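Local coordinates for ribosome-associated protein Y (PSrp-1) (Clostridium acetobutylicum, PDB 3KA5) that probably drives, as part of a long-form hibernation factor, the pairing of 70S ribosomes into inactive 100S dimers, this chain being its C-terminal domain, at residues V19-F30 / V42-Y51. Sequence-based numbering, arbitrary orientation.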
# COMPACT_ATOMS: atom_id res chain seq x y z
N VAL B 19 6.30 5.33 9.42
CA VAL B 19 5.30 5.12 10.47
C VAL B 19 4.97 6.44 11.15
O VAL B 19 3.81 6.73 11.44
CB VAL B 19 5.79 4.12 11.54
CG1 VAL B 19 4.82 4.09 12.71
CG2 VAL B 19 5.90 2.74 10.93
N LEU B 20 6.00 7.24 11.40
CA LEU B 20 5.81 8.54 12.03
C LEU B 20 4.95 9.44 11.14
O LEU B 20 4.00 10.07 11.60
CB LEU B 20 7.18 9.19 12.29
CG LEU B 20 7.26 10.59 12.90
CD1 LEU B 20 6.46 10.66 14.19
CD2 LEU B 20 8.74 10.91 13.16
N GLU B 21 5.30 9.49 9.86
CA GLU B 21 4.56 10.29 8.88
C GLU B 21 3.11 9.86 8.79
O GLU B 21 2.19 10.69 8.73
CB GLU B 21 5.20 10.17 7.50
CG GLU B 21 6.44 11.00 7.30
CD GLU B 21 6.15 12.48 7.42
OE1 GLU B 21 5.20 12.96 6.76
OE2 GLU B 21 6.87 13.17 8.17
N MSE B 22 2.89 8.55 8.78
CA MSE B 22 1.53 8.04 8.69
C MSE B 22 0.71 8.56 9.86
O MSE B 22 -0.43 8.99 9.68
CB MSE B 22 1.51 6.51 8.68
CG MSE B 22 0.11 5.93 8.69
SE MSE B 22 0.19 3.99 8.67
CE MSE B 22 1.25 3.73 10.25
N GLU B 23 1.30 8.55 11.05
CA GLU B 23 0.59 9.03 12.23
C GLU B 23 0.39 10.54 12.25
O GLU B 23 -0.69 11.02 12.59
CB GLU B 23 1.33 8.59 13.49
CG GLU B 23 1.30 7.09 13.71
CD GLU B 23 -0.12 6.56 13.84
OE1 GLU B 23 -0.87 7.09 14.68
OE2 GLU B 23 -0.48 5.61 13.11
N LEU B 24 1.43 11.29 11.89
CA LEU B 24 1.35 12.75 11.87
C LEU B 24 0.31 13.24 10.88
O LEU B 24 -0.37 14.24 11.11
CB LEU B 24 2.71 13.36 11.51
CG LEU B 24 3.85 13.20 12.52
CD1 LEU B 24 5.17 13.64 11.90
CD2 LEU B 24 3.55 14.01 13.76
N LEU B 25 0.18 12.51 9.77
CA LEU B 25 -0.77 12.87 8.72
C LEU B 25 -2.17 12.31 8.95
O LEU B 25 -3.12 12.71 8.26
CB LEU B 25 -0.23 12.41 7.37
CG LEU B 25 1.08 13.10 6.97
CD1 LEU B 25 1.69 12.37 5.78
CD2 LEU B 25 0.81 14.57 6.64
N GLY B 26 -2.30 11.39 9.90
CA GLY B 26 -3.59 10.82 10.23
C GLY B 26 -4.15 9.70 9.37
O GLY B 26 -5.37 9.51 9.32
N HIS B 27 -3.28 8.95 8.72
CA HIS B 27 -3.73 7.85 7.86
C HIS B 27 -3.62 6.48 8.50
O HIS B 27 -2.94 6.31 9.51
CB HIS B 27 -2.97 7.89 6.54
CG HIS B 27 -3.35 9.04 5.67
ND1 HIS B 27 -4.05 8.88 4.49
CD2 HIS B 27 -3.20 10.37 5.83
CE1 HIS B 27 -4.31 10.06 3.97
NE2 HIS B 27 -3.80 10.99 4.76
N ASN B 28 -4.32 5.51 7.90
CA ASN B 28 -4.35 4.12 8.37
C ASN B 28 -3.33 3.24 7.65
O ASN B 28 -3.03 2.13 8.08
CB ASN B 28 -5.76 3.54 8.19
CG ASN B 28 -6.78 4.16 9.13
OD1 ASN B 28 -7.99 4.00 8.95
ND2 ASN B 28 -6.29 4.87 10.14
N PHE B 29 -2.83 3.73 6.52
CA PHE B 29 -1.80 3.02 5.78
C PHE B 29 -1.02 4.11 5.05
O PHE B 29 -1.54 5.20 4.86
CB PHE B 29 -2.40 1.99 4.82
CG PHE B 29 -3.08 2.57 3.63
CD1 PHE B 29 -2.35 2.90 2.49
CD2 PHE B 29 -4.45 2.76 3.63
CE1 PHE B 29 -2.99 3.41 1.36
CE2 PHE B 29 -5.10 3.27 2.50
CZ PHE B 29 -4.37 3.60 1.37
N PHE B 30 0.22 3.82 4.67
CA PHE B 30 1.05 4.84 4.03
C PHE B 30 2.00 4.18 3.04
O PHE B 30 2.76 3.28 3.41
CB PHE B 30 1.82 5.58 5.14
CG PHE B 30 2.56 6.81 4.68
CD1 PHE B 30 1.89 8.00 4.43
CD2 PHE B 30 3.94 6.79 4.56
CE1 PHE B 30 2.59 9.16 4.08
CE2 PHE B 30 4.65 7.93 4.21
CZ PHE B 30 3.98 9.11 3.97
N VAL B 42 4.63 -0.51 2.08
CA VAL B 42 3.42 0.06 2.65
C VAL B 42 3.37 -0.25 4.14
O VAL B 42 3.47 -1.41 4.54
CB VAL B 42 2.15 -0.53 1.99
CG1 VAL B 42 0.90 0.13 2.56
CG2 VAL B 42 2.21 -0.33 0.47
N VAL B 43 3.26 0.78 4.97
CA VAL B 43 3.15 0.56 6.40
C VAL B 43 1.69 0.78 6.75
O VAL B 43 0.98 1.51 6.05
CB VAL B 43 4.04 1.53 7.25
CG1 VAL B 43 5.49 1.11 7.15
CG2 VAL B 43 3.88 2.96 6.77
N TYR B 44 1.23 0.13 7.81
CA TYR B 44 -0.16 0.26 8.22
C TYR B 44 -0.28 -0.04 9.70
O TYR B 44 0.62 -0.63 10.30
CB TYR B 44 -1.04 -0.69 7.39
CG TYR B 44 -0.74 -2.16 7.62
CD1 TYR B 44 -1.45 -2.90 8.55
CD2 TYR B 44 0.29 -2.79 6.92
CE1 TYR B 44 -1.16 -4.25 8.79
CE2 TYR B 44 0.60 -4.13 7.15
CZ TYR B 44 -0.13 -4.85 8.08
OH TYR B 44 0.17 -6.18 8.32
N LYS B 45 -1.40 0.37 10.29
CA LYS B 45 -1.63 0.13 11.70
C LYS B 45 -2.55 -1.08 11.83
O LYS B 45 -3.59 -1.14 11.19
CB LYS B 45 -2.29 1.36 12.34
CG LYS B 45 -2.31 1.32 13.86
CD LYS B 45 -2.58 2.70 14.45
CE LYS B 45 -2.33 2.70 15.94
NZ LYS B 45 -2.47 4.06 16.52
N ARG B 46 -2.14 -2.04 12.64
CA ARG B 46 -2.93 -3.25 12.84
C ARG B 46 -3.54 -3.31 14.24
O ARG B 46 -2.90 -2.94 15.22
CB ARG B 46 -2.07 -4.49 12.59
CG ARG B 46 -0.60 -4.32 12.93
CD ARG B 46 0.22 -5.56 12.59
NE ARG B 46 0.22 -6.55 13.66
CZ ARG B 46 0.81 -7.74 13.59
NH1 ARG B 46 1.46 -8.10 12.49
NH2 ARG B 46 0.76 -8.57 14.62
N LYS B 47 -4.79 -3.76 14.32
CA LYS B 47 -5.49 -3.89 15.60
C LYS B 47 -4.74 -4.90 16.46
O LYS B 47 -5.12 -6.06 16.56
CB LYS B 47 -6.93 -4.36 15.38
CG LYS B 47 -7.93 -3.24 15.16
CD LYS B 47 -8.09 -2.39 16.42
CE LYS B 47 -9.20 -1.36 16.28
NZ LYS B 47 -8.91 -0.36 15.21
N ASP B 48 -3.66 -4.42 17.08
CA ASP B 48 -2.82 -5.25 17.93
C ASP B 48 -1.84 -4.31 18.63
O ASP B 48 -1.11 -4.72 19.55
CB ASP B 48 -2.06 -6.26 17.07
CG ASP B 48 -0.98 -7.00 17.84
OD1 ASP B 48 -1.29 -7.56 18.91
OD2 ASP B 48 0.18 -7.01 17.37
N GLY B 49 -1.82 -3.06 18.19
CA GLY B 49 -0.93 -2.08 18.77
C GLY B 49 0.31 -1.86 17.93
O GLY B 49 0.83 -0.75 17.86
N ASN B 50 0.78 -2.92 17.28
CA ASN B 50 1.96 -2.82 16.45
C ASN B 50 1.65 -2.25 15.07
O ASN B 50 0.50 -1.96 14.74
CB ASN B 50 2.62 -4.20 16.29
CG ASN B 50 3.22 -4.72 17.58
OD1 ASN B 50 4.09 -4.08 18.19
ND2 ASN B 50 2.76 -5.89 18.01
N TYR B 51 2.69 -2.10 14.28
CA TYR B 51 2.56 -1.58 12.92
C TYR B 51 3.04 -2.67 11.99
O TYR B 51 3.87 -3.49 12.37
CB TYR B 51 3.44 -0.34 12.75
CG TYR B 51 2.97 0.86 13.54
CD1 TYR B 51 1.88 1.62 13.12
CD2 TYR B 51 3.60 1.23 14.74
CE1 TYR B 51 1.43 2.71 13.85
CE2 TYR B 51 3.15 2.32 15.48
CZ TYR B 51 2.06 3.05 15.03
OH TYR B 51 1.61 4.12 15.76
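The ring of Y51 carries V19 on one face and E23 at its edge. V19 CG1 stands almost exactly over the ring centre, 3.5 Å from the centroid, a CH-pi contact only 4° off the normal; it gets there because the first torsion swings CG1 opposite the backbone N. At the edge, E23 brings OE2 to 3.6 Å from Y51 CE1, near the ring plane. The carboxylate is turned 56° against the ring. Here helix 15-25 lies across an antiparallel sheet, and the chain coming off that helix enters the sheet as strand 29-34, hairpin partner of strand 39-45. The helix segment runs obliquely to strand 42-45, their axes 8.8 Å apart at closest approach. M22, a selenomethionine, keeps its chain extended as far as SE and then bends at chi3 (57°). That bend lays CE against Y51 CD1 at 3.6 Å, while SE lies against V43 O and Y44 CA. V43 packs beside it, with CG1 against V19 CG2 at 4.1 Å and CG2 at the edge of the F30 ring; A18 and L53 also touch this valine. From the sheet face it shares with Y44, F29 stacks its ring on F29 of the second subunit. Separately, Y51 pairs in a parallel beta ladder with a strand of that subunit, so the sheet continues through the dimer. Past the Y51 ring, E23 OE1 and K45 NZ make a long salt bridge of 3.9 Å. A Schellman motif at G26 ends the helix. The strands then join through F30 and V43, a hydrogen-bonded antiparallel pair: F30 N gives to V43 O at 2.8 Å, and V43 N returns a bond to F30 O. In the loop just before strand 29-34, N28 O accepts from K45 N at 3.3 Å.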